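Local coordinates for lipoprotein (Paraburkholderia phytofirmans, PDB 5T11) that assembles into a dodecamer and, as a PelC-type periplasmic lipoprotein, probably guides Pel polysaccharide export across the outer membrane, at residues Asp19-Val24 / Gly50-Val55; Ser93-Glu98 / Gly112-Leu117; Val125-Thr130 / Lys151-Leu156; Gly131-Trp136 / Ala145-Ala150. The protein carries 1 engineered substitution. One frame throughout, in Å; residues are numbered along the deposited sequence.

All four contacts reach one mixed sheet. Contact 1 pairs the start of strand 21-28 with strand 55-57, outermost within this chain, and contact 2 pairs strands 90-99 and 109-119, with their centres about 17 Å apart. Contacts 3 and 4 share strand 125-134 and helix 141-152: contact 4 is nested in the loop that contact 3 closes, centres about 14 Å apart. Contact 2 lies about 10 Å from contact 3 and 12 Å from contact 4, centre to centre, and strand 109-119 bonds to strand 125-134 beside both. Contacts 1 and 4 lie about 21 Å apart, centre to centre, across the middle of the chain. Contacts 2, 3 and 4 touch a neighbouring subunit.

Contact 1: Asp19-Val24 / Gly50-Val55; sequences DKVAVV and GGIADV
Val21 and Val55 form a parallel bridge with their CA atoms 5.0 Å apart, where strand 21-28 meets strand 55-57. It closes a beta-alpha-beta crossover whose helix, 35-49, ends in a Schellman motif with Gly51 at positive phi. Val21 N donates to Asp54 O at 3.2 Å with an N-H...O angle of 167°, and Val21 also bonds to the backbone of Arg56; a CA-H...O contact of 3.3 Å from Val55 CA to Val21 O accompanies them. Just before the strands pair, water 1 accepts from Asp54 N at 2.9 Å and gives a weak bond to Asp19 O.

Apolar groups lie along the same seam. Ile52 CG2 lies 4.1 Å from Val21 CG2, the two side chains crossing at about a right angle, and Val23 CG2 meets Val55 CG1. Leu47 and Ala44 of helix 35-49 pack on Val21 and Val55 respectively. On the more exposed side, Lys20 crosses Asp54 obliquely, its CD within 3.2 Å of Asp54 OD2. A bend at chi4 (-47°) then turns NZ to OD2 for a salt bridge of 2.8 Å, which uses the anti lone pair of that oxygen.

Contact 2: Ser93-Glu98 / Gly112-Leu117; sequences SGAVEE and GVTFEL
A bend at chi2 (82°) folds the Glu97 chain toward Thr114, whose chi1 of 47° sets OG1 between its own backbone N and carbonyl carbon, and the two groups meet across a beta hairpin. Thr114 OG1 donates to Glu97 OE2 at 2.6 Å, on the syn side and close to the carboxylate plane, while the side chains cross at about a right angle. The hairpin pairs strands 90-99 and 109-119 antiparallel, with Ser93-Glu116 and Ala95-Thr114 as hydrogen-bonded pairs. Gly94 stands opposite Phe115 with its CA only 3.0 Å from Thr114 O, at backbone angles that call for glycine.

Past Val96 the register slips by one residue in a classic beta bulge: Glu97 and Glu98 both face Gly112. Their N-H groups share Gly112 O, at 2.8 Å and 3.2 Å, from the same face of its plane, and Gly112 N returns a bond to Glu98 O. The Glu98 carboxylate turns outward to Tyr101 and Ser142 of a neighbouring subunit, so the bulge lies at an assembly interface. On the Phe115 face of the sheet, Val96 CG2 rests 4.3 Å from Val113 CG1.

Contact 3: Val125-Thr130 / Lys151-Leu156; sequences VVWSAT and KVLSPL
Trp127 carries its indole from strand 125-134 onto the end of helix 141-152 and the 3-10 turn after it, where four residues meet it. Chi1 of 176° sets CG anti to the backbone N, and chi2 of 96° stands the ring roughly across the CA-CB-CG plane. Leu156 comes tip to tip: its CD2 sits over one face, 4.0 Å from the centroid of the five-membered ring and 17° off the normal, a CH-pi contact. CD1 of the same leucine reaches CZ3 at 3.9 Å. On the opposite face lies the backbone N of Ala129, offset toward the rim.

Val152 O approaches the edge in the ring plane, 3.6 Å from CZ2. Leu153 CD2 meets CH2 obliquely at 3.9 Å, and Pro155 CB reaches NE1 at 3.8 Å; both side chains cross the indole at about a right angle. Two residues along the strand, Ala129 CB touches Val152 CG1 at 4.0 Å. The turn is held by Lys151 O, which accepts from both N and OG of Ser154, the hydroxyl bond being 2.9 Å long.

Val126 and Trp127 both face Leu117 in a classic beta bulge of strands 125-134 and 109-119. Phe115 of strand 109-119 packs on Val152 and Leu153, Leu92 of strand 90-99 on Leu153 and Leu156. Gln9 of strand 5-9 bonds to Val152 O, tying the helix end to the sheet.

Contact 4: Gly131-Trp136 / Ala145-Ala150; sequences GTRTGW and ATSLIA
Arg133 NH1 donates to Ser147 OG at 2.8 Å, the hydrogen bond that joins strand 125-134 to helix 141-152 here. It is bent, with an N-H...O angle of 131°, but the oxygen lies at the guanidinium edge, close to its plane. The axes of strand 131-134 and helix 145-150 approach to 8.6 Å and run roughly antiparallel, at 148°, a helix laid on the sheet of an alpha/beta fold.

Arg133 reaches Ser147 by leaving the strand with CG anti to the backbone N, and a bend at chi3 (-65°) then swings NE over. The guanidinium lies flat against the helix, Leu148 CA sitting 4.0 Å above its centre. Arg133 and Leu148 slide past each other in opposite directions, NE passing 4.2 Å from CD1. The leucine continues to the strand backbone, where CD1 lies 3.8 Å from Thr132 O and CD2 3.7 Å from Gly131 O. Gly131, which has no side chain, lets Leu148 CD1 come close to the strand.

Thr132 points away from the helix, and its OG1 bonds to Thr6 N and to Ser143 of a neighbouring subunit. The contact therefore mixes a buried leucine with a charged group near the solvent-facing side of the helix: Ser147 OG gives one guanidinium N-H a partner and may limit the group's rotation, while the flat face above Leu148 CA is held by van der Waals contact.

Contact 1: Asp19-Val24 / Gly50-Val55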
loop_
_atom_site.group_PDB
_atom_site.type_symbol
_atom_site.label_atom_id
_atom_site.label_comp_id
_atom_site.label_asym_id
_atom_site.label_seq_id
_atom_site.Cartn_x
_atom_site.Cartn_y
_atom_site.Cartn_z
ATOM N N ASP B 19 -34.498 -45.252 6.267
ATOM C CA ASP B 19 -34.725 -44.348 5.145
ATOM C C ASP B 19 -33.380 -43.860 4.624
ATOM O O ASP B 19 -32.644 -43.185 5.350
ATOM C CB ASP B 19 -35.581 -43.156 5.568
ATOM C CG ASP B 19 -37.039 -43.516 5.782
ATOM O OD1 ASP B 19 -37.515 -44.503 5.182
ATOM O OD2 ASP B 19 -37.716 -42.787 6.548
ATOM N N LYS B 20 -33.060 -44.184 3.371
ATOM C CA LYS B 20 -31.800 -43.751 2.771
ATOM C C LYS B 20 -31.920 -42.295 2.333
ATOM O O LYS B 20 -32.828 -41.940 1.578
ATOM C CB LYS B 20 -31.427 -44.650 1.597
ATOM C CG LYS B 20 -31.476 -46.128 1.958
ATOM C CD LYS B 20 -30.715 -47.014 0.986
ATOM C CE LYS B 20 -30.546 -48.410 1.576
ATOM N NZ LYS B 20 -30.069 -48.357 2.996
ATOM N N VAL B 21 -31.010 -41.458 2.812
ATOM C CA VAL B 21 -30.997 -40.029 2.521
ATOM C C VAL B 21 -29.699 -39.690 1.803
ATOM O O VAL B 21 -28.611 -40.035 2.279
ATOM C CB VAL B 21 -31.129 -39.189 3.802
ATOM C CG1 VAL B 21 -31.037 -37.692 3.485
ATOM C CG2 VAL B 21 -32.414 -39.533 4.530
ATOM N N ALA B 22 -29.812 -39.012 0.668
ATOM C CA ALA B 22 -28.659 -38.453 -0.023
ATOM C C ALA B 22 -28.583 -36.960 0.270
ATOM O O ALA B 22 -29.596 -36.259 0.180
ATOM C CB ALA B 22 -28.749 -38.692 -1.531
ATOM N N VAL B 23 -27.394 -36.487 0.641
ATOM C CA VAL B 23 -27.134 -35.055 0.798
ATOM C C VAL B 23 -26.566 -34.549 -0.521
ATOM O O VAL B 23 -25.553 -35.065 -1.010
ATOM C CB VAL B 23 -26.177 -34.771 1.963
ATOM C CG1 VAL B 23 -25.807 -33.278 2.004
ATOM C CG2 VAL B 23 -26.792 -35.239 3.283
ATOM N N VAL B 24 -27.235 -33.563 -1.109
ATOM C CA VAL B 24 -26.954 -33.104 -2.461
ATOM C C VAL B 24 -26.659 -31.607 -2.420
ATOM O O VAL B 24 -27.434 -30.837 -1.841
ATOM C CB VAL B 24 -28.138 -33.404 -3.398
ATOM C CG1 VAL B 24 -28.147 -32.471 -4.589
ATOM C CG2 VAL B 24 -28.105 -34.850 -3.846
ATOM N N GLY B 50 -28.484 -38.391 14.378
ATOM C CA GLY B 50 -29.904 -38.450 14.641
ATOM C C GLY B 50 -30.558 -39.797 14.443
ATOM O O GLY B 50 -31.774 -39.907 14.616
ATOM N N GLY B 51 -29.803 -40.826 14.072
ATOM C CA GLY B 51 -30.338 -42.169 13.966
ATOM C C GLY B 51 -30.689 -42.634 12.573
ATOM O O GLY B 51 -31.288 -43.706 12.433
ATOM N N ILE B 52 -30.361 -41.861 11.543
ATOM C CA ILE B 52 -30.489 -42.332 10.169
ATOM C C ILE B 52 -29.228 -43.129 9.831
ATOM O O ILE B 52 -28.113 -42.610 9.939
ATOM C CB ILE B 52 -30.693 -41.158 9.198
ATOM C CG1 ILE B 52 -31.720 -40.160 9.745
ATOM C CG2 ILE B 52 -31.136 -41.659 7.837
ATOM C CD1 ILE B 52 -33.110 -40.688 9.796
ATOM N N ALA B 53 -29.401 -44.392 9.421
ATOM C CA ALA B 53 -28.259 -45.287 9.228
ATOM C C ALA B 53 -27.510 -44.999 7.927
ATOM O O ALA B 53 -26.293 -44.781 7.939
ATOM C CB ALA B 53 -28.724 -46.752 9.274
ATOM N N ASP B 54 -28.214 -44.996 6.791
ATOM C CA ASP B 54 -27.591 -44.871 5.471
ATOM C C ASP B 54 -27.765 -43.438 4.981
ATOM O O ASP B 54 -28.842 -43.061 4.506
ATOM C CB ASP B 54 -28.200 -45.871 4.492
ATOM C CG ASP B 54 -27.465 -45.923 3.164
ATOM O OD1 ASP B 54 -26.524 -45.125 2.949
ATOM O OD2 ASP B 54 -27.835 -46.768 2.321
ATOM N N VAL B 55 -26.691 -42.650 5.090
ATOM C CA VAL B 55 -26.642 -41.259 4.646
ATOM C C VAL B 55 -25.378 -41.076 3.816
ATOM O O VAL B 55 -24.282 -41.399 4.285
ATOM C CB VAL B 55 -26.635 -40.274 5.831
ATOM C CG1 VAL B 55 -26.555 -38.853 5.325
ATOM C CG2 VAL B 55 -27.864 -40.475 6.717
HETATM O O HOH W 1 -31.092 -45.044 6.284
#

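Contact 2: Ser93-Glu98 / Gly112-Leu117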
loop_
_atom_site.group_PDB
_atom_site.type_symbol
_atom_site.label_atom_id
_atom_site.label_comp_id
_atom_site.label_asym_id
_atom_site.label_seq_id
_atom_site.Cartn_x
_atom_site.Cartn_y
_atom_site.Cartn_z
ATOM N N SER B 93 -31.069 -31.014 0.530
ATOM C CA SER B 93 -30.378 -29.952 -0.175
ATOM C C SER B 93 -30.537 -28.671 0.639
ATOM O O SER B 93 -31.099 -28.678 1.739
ATOM C CB SER B 93 -30.923 -29.790 -1.598
ATOM O OG SER B 93 -30.068 -28.964 -2.370
ATOM N N GLY B 94 -30.048 -27.565 0.099
ATOM C CA GLY B 94 -30.190 -26.290 0.780
ATOM C C GLY B 94 -29.166 -25.290 0.271
ATOM O O GLY B 94 -28.637 -25.433 -0.831
ATOM N N ALA B 95 -28.909 -24.279 1.103
ATOM C CA ALA B 95 -27.984 -23.210 0.750
ATOM C C ALA B 95 -27.418 -22.565 2.008
ATOM O O ALA B 95 -28.076 -22.510 3.058
ATOM C CB ALA B 95 -28.662 -22.141 -0.114
ATOM N N VAL B 96 -26.196 -22.055 1.878
ATOM C CA VAL B 96 -25.545 -21.284 2.928
ATOM C C VAL B 96 -25.641 -19.804 2.554
ATOM O O VAL B 96 -25.106 -19.375 1.522
ATOM C CB VAL B 96 -24.090 -21.735 3.124
ATOM C CG1 VAL B 96 -23.416 -20.925 4.218
ATOM C CG2 VAL B 96 -24.052 -23.256 3.455
ATOM N N GLU B 97 -26.358 -19.031 3.374
ATOM C CA GLU B 97 -26.515 -17.593 3.168
ATOM C C GLU B 97 -25.444 -16.775 3.870
ATOM O O GLU B 97 -25.194 -15.627 3.477
ATOM C CB GLU B 97 -27.900 -17.123 3.660
ATOM C CG GLU B 97 -29.077 -17.635 2.809
ATOM C CD GLU B 97 -29.495 -19.056 3.166
ATOM O OE1 GLU B 97 -29.365 -19.432 4.357
ATOM O OE2 GLU B 97 -29.939 -19.803 2.259
ATOM N N GLU B 98 -24.805 -17.332 4.896
ATOM C CA GLU B 98 -23.777 -16.606 5.628
ATOM C C GLU B 98 -22.936 -17.612 6.392
ATOM O O GLU B 98 -23.462 -18.586 6.946
ATOM C CB GLU B 98 -24.398 -15.579 6.586
ATOM C CG GLU B 98 -23.389 -14.826 7.425
ATOM C CD GLU B 98 -23.936 -13.493 7.967
ATOM O OE1 GLU B 98 -25.079 -13.476 8.495
ATOM O OE2 GLU B 98 -23.210 -12.461 7.865
ATOM N N GLY B 112 -25.777 -18.545 8.491
ATOM C CA GLY B 112 -27.150 -18.626 8.010
ATOM C C GLY B 112 -27.280 -19.761 7.001
ATOM O O GLY B 112 -26.447 -19.856 6.092
ATOM N N VAL B 113 -28.285 -20.644 7.166
ATOM C CA VAL B 113 -28.465 -21.834 6.332
ATOM C C VAL B 113 -29.952 -22.073 6.091
ATOM O O VAL B 113 -30.792 -21.817 6.961
ATOM C CB VAL B 113 -27.852 -23.107 6.960
ATOM C CG1 VAL B 113 -26.350 -23.000 7.052
ATOM C CG2 VAL B 113 -28.462 -23.378 8.338
ATOM N N THR B 114 -30.272 -22.580 4.900
ATOM C CA THR B 114 -31.606 -23.070 4.574
ATOM C C THR B 114 -31.481 -24.514 4.091
ATOM O O THR B 114 -30.511 -24.864 3.409
ATOM C CB THR B 114 -32.278 -22.193 3.501
ATOM O OG1 THR B 114 -31.352 -21.969 2.429
ATOM C CG2 THR B 114 -32.707 -20.831 4.077
ATOM N N PHE B 115 -32.447 -25.357 4.452
ATOM C CA PHE B 115 -32.444 -26.767 4.068
ATOM C C PHE B 115 -33.810 -27.161 3.520
ATOM O O PHE B 115 -34.840 -26.622 3.942
ATOM C CB PHE B 115 -32.127 -27.704 5.253
ATOM C CG PHE B 115 -30.693 -27.679 5.701
ATOM C CD1 PHE B 115 -29.718 -28.400 5.009
ATOM C CD2 PHE B 115 -30.322 -26.983 6.849
ATOM C CE1 PHE B 115 -28.390 -28.382 5.424
ATOM C CE2 PHE B 115 -28.992 -26.958 7.268
ATOM C CZ PHE B 115 -28.028 -27.661 6.557
ATOM N N GLU B 116 -33.810 -28.121 2.586
ATOM C CA GLU B 116 -35.026 -28.747 2.072
ATOM C C GLU B 116 -34.826 -30.255 2.045
ATOM O O GLU B 116 -33.745 -30.738 1.690
ATOM C CB GLU B 116 -35.396 -28.279 0.639
ATOM C CG GLU B 116 -35.617 -26.797 0.463
ATOM C CD GLU B 116 -34.329 -26.048 0.158
ATOM O OE1 GLU B 116 -33.466 -26.601 -0.560
ATOM O OE2 GLU B 116 -34.181 -24.907 0.645
ATOM N N LEU B 117 -35.869 -30.996 2.405
ATOM C CA LEU B 117 -35.889 -32.445 2.256
ATOM C C LEU B 117 -36.846 -32.795 1.126
ATOM O O LEU B 117 -38.038 -32.458 1.190
ATOM C CB LEU B 117 -36.307 -33.135 3.554
ATOM C CG LEU B 117 -36.123 -34.654 3.528
ATOM C CD1 LEU B 117 -34.629 -34.982 3.568
ATOM C CD2 LEU B 117 -36.867 -35.314 4.672
#

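Contact 3: Val125-Thr130 / Lys151-Leu156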
loop_
_atom_site.group_PDB
_atom_site.type_symbol
_atom_site.label_atom_id
_atom_site.label_comp_id
_atom_site.label_asym_id
_atom_site.label_seq_id
_atom_site.Cartn_x
_atom_site.Cartn_y
_atom_site.Cartn_z
ATOM N N VAL B 125 -40.972 -31.189 -2.155
ATOM C CA VAL B 125 -40.373 -30.742 -0.898
ATOM C C VAL B 125 -41.324 -31.123 0.235
ATOM O O VAL B 125 -42.439 -30.600 0.324
ATOM C CB VAL B 125 -40.098 -29.234 -0.903
ATOM C CG1 VAL B 125 -39.670 -28.772 0.491
ATOM C CG2 VAL B 125 -39.025 -28.890 -1.930
ATOM N N VAL B 126 -40.894 -32.052 1.096
ATOM C CA VAL B 126 -41.748 -32.537 2.179
ATOM C C VAL B 126 -41.392 -31.912 3.518
ATOM O O VAL B 126 -42.140 -32.092 4.494
ATOM C CB VAL B 126 -41.708 -34.079 2.283
ATOM C CG1 VAL B 126 -42.232 -34.727 0.989
ATOM C CG2 VAL B 126 -40.303 -34.569 2.623
ATOM N N TRP B 127 -40.300 -31.158 3.592
ATOM C CA TRP B 127 -39.864 -30.515 4.823
ATOM C C TRP B 127 -38.811 -29.486 4.453
ATOM O O TRP B 127 -38.045 -29.688 3.503
ATOM C CB TRP B 127 -39.300 -31.546 5.814
ATOM C CG TRP B 127 -38.722 -30.992 7.085
ATOM C CD1 TRP B 127 -39.353 -30.873 8.288
ATOM C CD2 TRP B 127 -37.378 -30.517 7.285
ATOM N NE1 TRP B 127 -38.498 -30.340 9.221
ATOM C CE2 TRP B 127 -37.276 -30.117 8.634
ATOM C CE3 TRP B 127 -36.259 -30.395 6.455
ATOM C CZ2 TRP B 127 -36.100 -29.589 9.171
ATOM C CZ3 TRP B 127 -35.082 -29.865 6.989
ATOM C CH2 TRP B 127 -35.014 -29.467 8.333
ATOM N N SER B 128 -38.786 -28.385 5.198
ATOM C CA SER B 128 -37.767 -27.369 4.965
ATOM C C SER B 128 -37.602 -26.556 6.238
ATOM O O SER B 128 -38.463 -26.575 7.127
ATOM C CB SER B 128 -38.129 -26.464 3.779
ATOM O OG SER B 128 -39.386 -25.822 3.973
ATOM N N ALA B 129 -36.483 -25.836 6.311
ATOM C CA ALA B 129 -36.182 -25.054 7.502
ATOM C C ALA B 129 -35.078 -24.053 7.199
ATOM O O ALA B 129 -34.318 -24.198 6.236
ATOM C CB ALA B 129 -35.777 -25.942 8.683
ATOM N N THR B 130 -35.017 -23.032 8.046
ATOM C CA THR B 130 -34.051 -21.946 7.994
ATOM C C THR B 130 -33.522 -21.714 9.402
ATOM O O THR B 130 -34.294 -21.717 10.376
ATOM C CB THR B 130 -34.684 -20.650 7.459
ATOM O OG1 THR B 130 -35.293 -20.899 6.181
ATOM C CG2 THR B 130 -33.627 -19.537 7.317
ATOM N N LYS B 151 -29.290 -28.191 15.501
ATOM C CA LYS B 151 -30.605 -27.693 15.911
ATOM C C LYS B 151 -31.581 -27.708 14.733
ATOM O O LYS B 151 -32.698 -28.238 14.836
ATOM C CB LYS B 151 -30.452 -26.278 16.495
ATOM C CG LYS B 151 -31.715 -25.642 17.060
ATOM C CD LYS B 151 -32.200 -26.390 18.301
ATOM C CE LYS B 151 -33.395 -25.707 18.968
ATOM N NZ LYS B 151 -34.040 -26.622 19.949
ATOM N N VAL B 152 -31.154 -27.157 13.588
ATOM C CA VAL B 152 -32.031 -27.014 12.427
ATOM C C VAL B 152 -32.524 -28.377 11.938
ATOM O O VAL B 152 -33.691 -28.528 11.554
ATOM C CB VAL B 152 -31.300 -26.247 11.307
ATOM C CG1 VAL B 152 -32.052 -26.379 9.989
ATOM C CG2 VAL B 152 -31.116 -24.768 11.685
ATOM N N LEU B 153 -31.647 -29.375 11.922
ATOM C CA LEU B 153 -31.984 -30.699 11.407
ATOM C C LEU B 153 -32.545 -31.634 12.474
ATOM O O LEU B 153 -32.807 -32.810 12.181
ATOM C CB LEU B 153 -30.755 -31.344 10.754
ATOM C CG LEU B 153 -30.156 -30.613 9.540
ATOM C CD1 LEU B 153 -29.004 -31.422 8.927
ATOM C CD2 LEU B 153 -31.224 -30.302 8.483
ATOM N N SER B 154 -32.749 -31.142 13.696
ATOM C CA SER B 154 -33.280 -32.001 14.750
ATOM C C SER B 154 -34.630 -32.652 14.425
ATOM O O SER B 154 -34.854 -33.778 14.903
ATOM C CB SER B 154 -33.378 -31.220 16.069
ATOM O OG SER B 154 -34.402 -30.246 16.015
ATOM N N PRO B 155 -35.552 -32.042 13.662
ATOM C CA PRO B 155 -36.791 -32.772 13.329
ATOM C C PRO B 155 -36.581 -33.966 12.397
ATOM O O PRO B 155 -37.515 -34.760 12.231
ATOM C CB PRO B 155 -37.672 -31.702 12.669
ATOM C CG PRO B 155 -37.076 -30.367 13.111
ATOM C CD PRO B 155 -35.612 -30.637 13.202
ATOM N N LEU B 156 -35.407 -34.129 11.786
ATOM C CA LEU B 156 -35.147 -35.288 10.939
ATOM C C LEU B 156 -34.519 -36.457 11.694
ATOM O O LEU B 156 -34.099 -37.435 11.063
ATOM C CB LEU B 156 -34.252 -34.904 9.764
ATOM C CG LEU B 156 -34.744 -33.730 8.914
ATOM C CD1 LEU B 156 -33.827 -33.528 7.717
ATOM C CD2 LEU B 156 -36.178 -33.949 8.463
#

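Contact 4: Gly131-Trp136 / Ala145-Ala150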
loop_
_atom_site.group_PDB
_atom_site.type_symbol
_atom_site.label_atom_id
_atom_site.label_comp_id
_atom_site.label_asym_id
_atom_site.label_seq_id
_atom_site.Cartn_x
_atom_site.Cartn_y
_atom_site.Cartn_z
ATOM N N GLY B 131 -32.203 -21.528 9.509
ATOM C CA GLY B 131 -31.599 -21.273 10.804
ATOM C C GLY B 131 -30.504 -20.232 10.690
ATOM O O GLY B 131 -29.780 -20.209 9.687
ATOM N N THR B 132 -30.383 -19.349 11.683
ATOM C CA THR B 132 -29.297 -18.380 11.732
ATOM C C THR B 132 -28.762 -18.340 13.153
ATOM O O THR B 132 -29.490 -18.636 14.104
ATOM C CB THR B 132 -29.737 -16.956 11.308
ATOM O OG1 THR B 132 -30.648 -16.413 12.282
ATOM C CG2 THR B 132 -30.412 -16.966 9.935
ATOM N N ARG B 133 -27.492 -17.951 13.297
ATOM C CA ARG B 133 -26.922 -17.818 14.632
ATOM C C ARG B 133 -25.728 -16.869 14.616
ATOM O O ARG B 133 -24.980 -16.797 13.634
ATOM C CB ARG B 133 -26.504 -19.182 15.204
ATOM C CG ARG B 133 -26.022 -19.109 16.647
ATOM C CD ARG B 133 -25.830 -20.483 17.238
ATOM N NE ARG B 133 -27.096 -21.197 17.343
ATOM C CZ ARG B 133 -27.223 -22.410 17.868
ATOM N NH1 ARG B 133 -26.154 -23.036 18.334
ATOM N NH2 ARG B 133 -28.415 -22.993 17.929
ATOM N N THR B 134 -25.566 -16.151 15.728
ATOM C CA THR B 134 -24.429 -15.273 15.991
ATOM C C THR B 134 -23.742 -15.738 17.271
ATOM O O THR B 134 -24.393 -15.842 18.319
ATOM C CB THR B 134 -24.893 -13.819 16.144
ATOM O OG1 THR B 134 -25.695 -13.439 15.020
ATOM C CG2 THR B 134 -23.705 -12.869 16.254
ATOM N N GLY B 135 -22.430 -16.002 17.194
ATOM C CA GLY B 135 -21.639 -16.329 18.371
ATOM C C GLY B 135 -21.148 -15.074 19.075
ATOM O O GLY B 135 -21.470 -13.950 18.688
ATOM N N TRP B 136 -20.397 -15.257 20.167
ATOM C CA TRP B 136 -19.715 -14.086 20.713
ATOM C C TRP B 136 -18.304 -14.022 20.125
ATOM O O TRP B 136 -17.891 -14.879 19.346
ATOM C CB TRP B 136 -19.683 -14.066 22.251
ATOM C CG TRP B 136 -19.065 -12.713 22.848
ATOM C CD1 TRP B 136 -19.639 -11.450 22.863
ATOM C CD2 TRP B 136 -17.770 -12.550 23.455
ATOM N NE1 TRP B 136 -18.785 -10.540 23.455
ATOM C CE2 TRP B 136 -17.637 -11.194 23.826
ATOM C CE3 TRP B 136 -16.713 -13.422 23.725
ATOM C CZ2 TRP B 136 -16.481 -10.702 24.437
ATOM C CZ3 TRP B 136 -15.578 -12.927 24.343
ATOM C CH2 TRP B 136 -15.474 -11.582 24.694
ATOM N N ALA B 145 -21.507 -23.133 13.512
ATOM C CA ALA B 145 -22.162 -23.810 12.394
ATOM C C ALA B 145 -22.628 -25.220 12.772
ATOM O O ALA B 145 -23.738 -25.636 12.407
ATOM C CB ALA B 145 -21.213 -23.861 11.198
ATOM N N THR B 146 -21.797 -25.975 13.498
ATOM C CA THR B 146 -22.161 -27.352 13.810
ATOM C C THR B 146 -23.335 -27.386 14.782
ATOM O O THR B 146 -24.295 -28.143 14.592
ATOM C CB THR B 146 -20.965 -28.112 14.390
ATOM O OG1 THR B 146 -20.472 -27.407 15.538
ATOM C CG2 THR B 146 -19.846 -28.259 13.344
ATOM N N SER B 147 -23.269 -26.563 15.828
ATOM C CA SER B 147 -24.360 -26.462 16.792
ATOM C C SER B 147 -25.671 -26.059 16.118
ATOM O O SER B 147 -26.739 -26.582 16.460
ATOM C CB SER B 147 -23.973 -25.458 17.882
ATOM O OG SER B 147 -24.897 -25.427 18.950
ATOM N N LEU B 148 -25.610 -25.140 15.142
ATOM C CA LEU B 148 -26.834 -24.630 14.523
ATOM C C LEU B 148 -27.465 -25.661 13.591
ATOM O O LEU B 148 -28.691 -25.851 13.592
ATOM C CB LEU B 148 -26.541 -23.343 13.750
ATOM C CG LEU B 148 -27.697 -22.820 12.886
ATOM C CD1 LEU B 148 -28.873 -22.370 13.765
ATOM C CD2 LEU B 148 -27.256 -21.664 11.947
ATOM N N ILE B 149 -26.645 -26.310 12.774
ATOM C CA ILE B 149 -27.161 -27.320 11.864
ATOM C C ILE B 149 -27.773 -28.476 12.646
ATOM O O ILE B 149 -28.826 -29.011 12.267
ATOM C CB ILE B 149 -26.045 -27.777 10.915
ATOM C CG1 ILE B 149 -25.771 -26.667 9.903
ATOM C CG2 ILE B 149 -26.435 -29.090 10.206
ATOM C CD1 ILE B 149 -24.393 -26.699 9.292
ATOM N N ALA B 150 -27.153 -28.853 13.771
ATOM C CA ALA B 150 -27.746 -29.872 14.638
ATOM C C ALA B 150 -29.139 -29.455 15.091
ATOM O O ALA B 150 -30.082 -30.255 15.057
ATOM C CB ALA B 150 -26.845 -30.144 15.845
#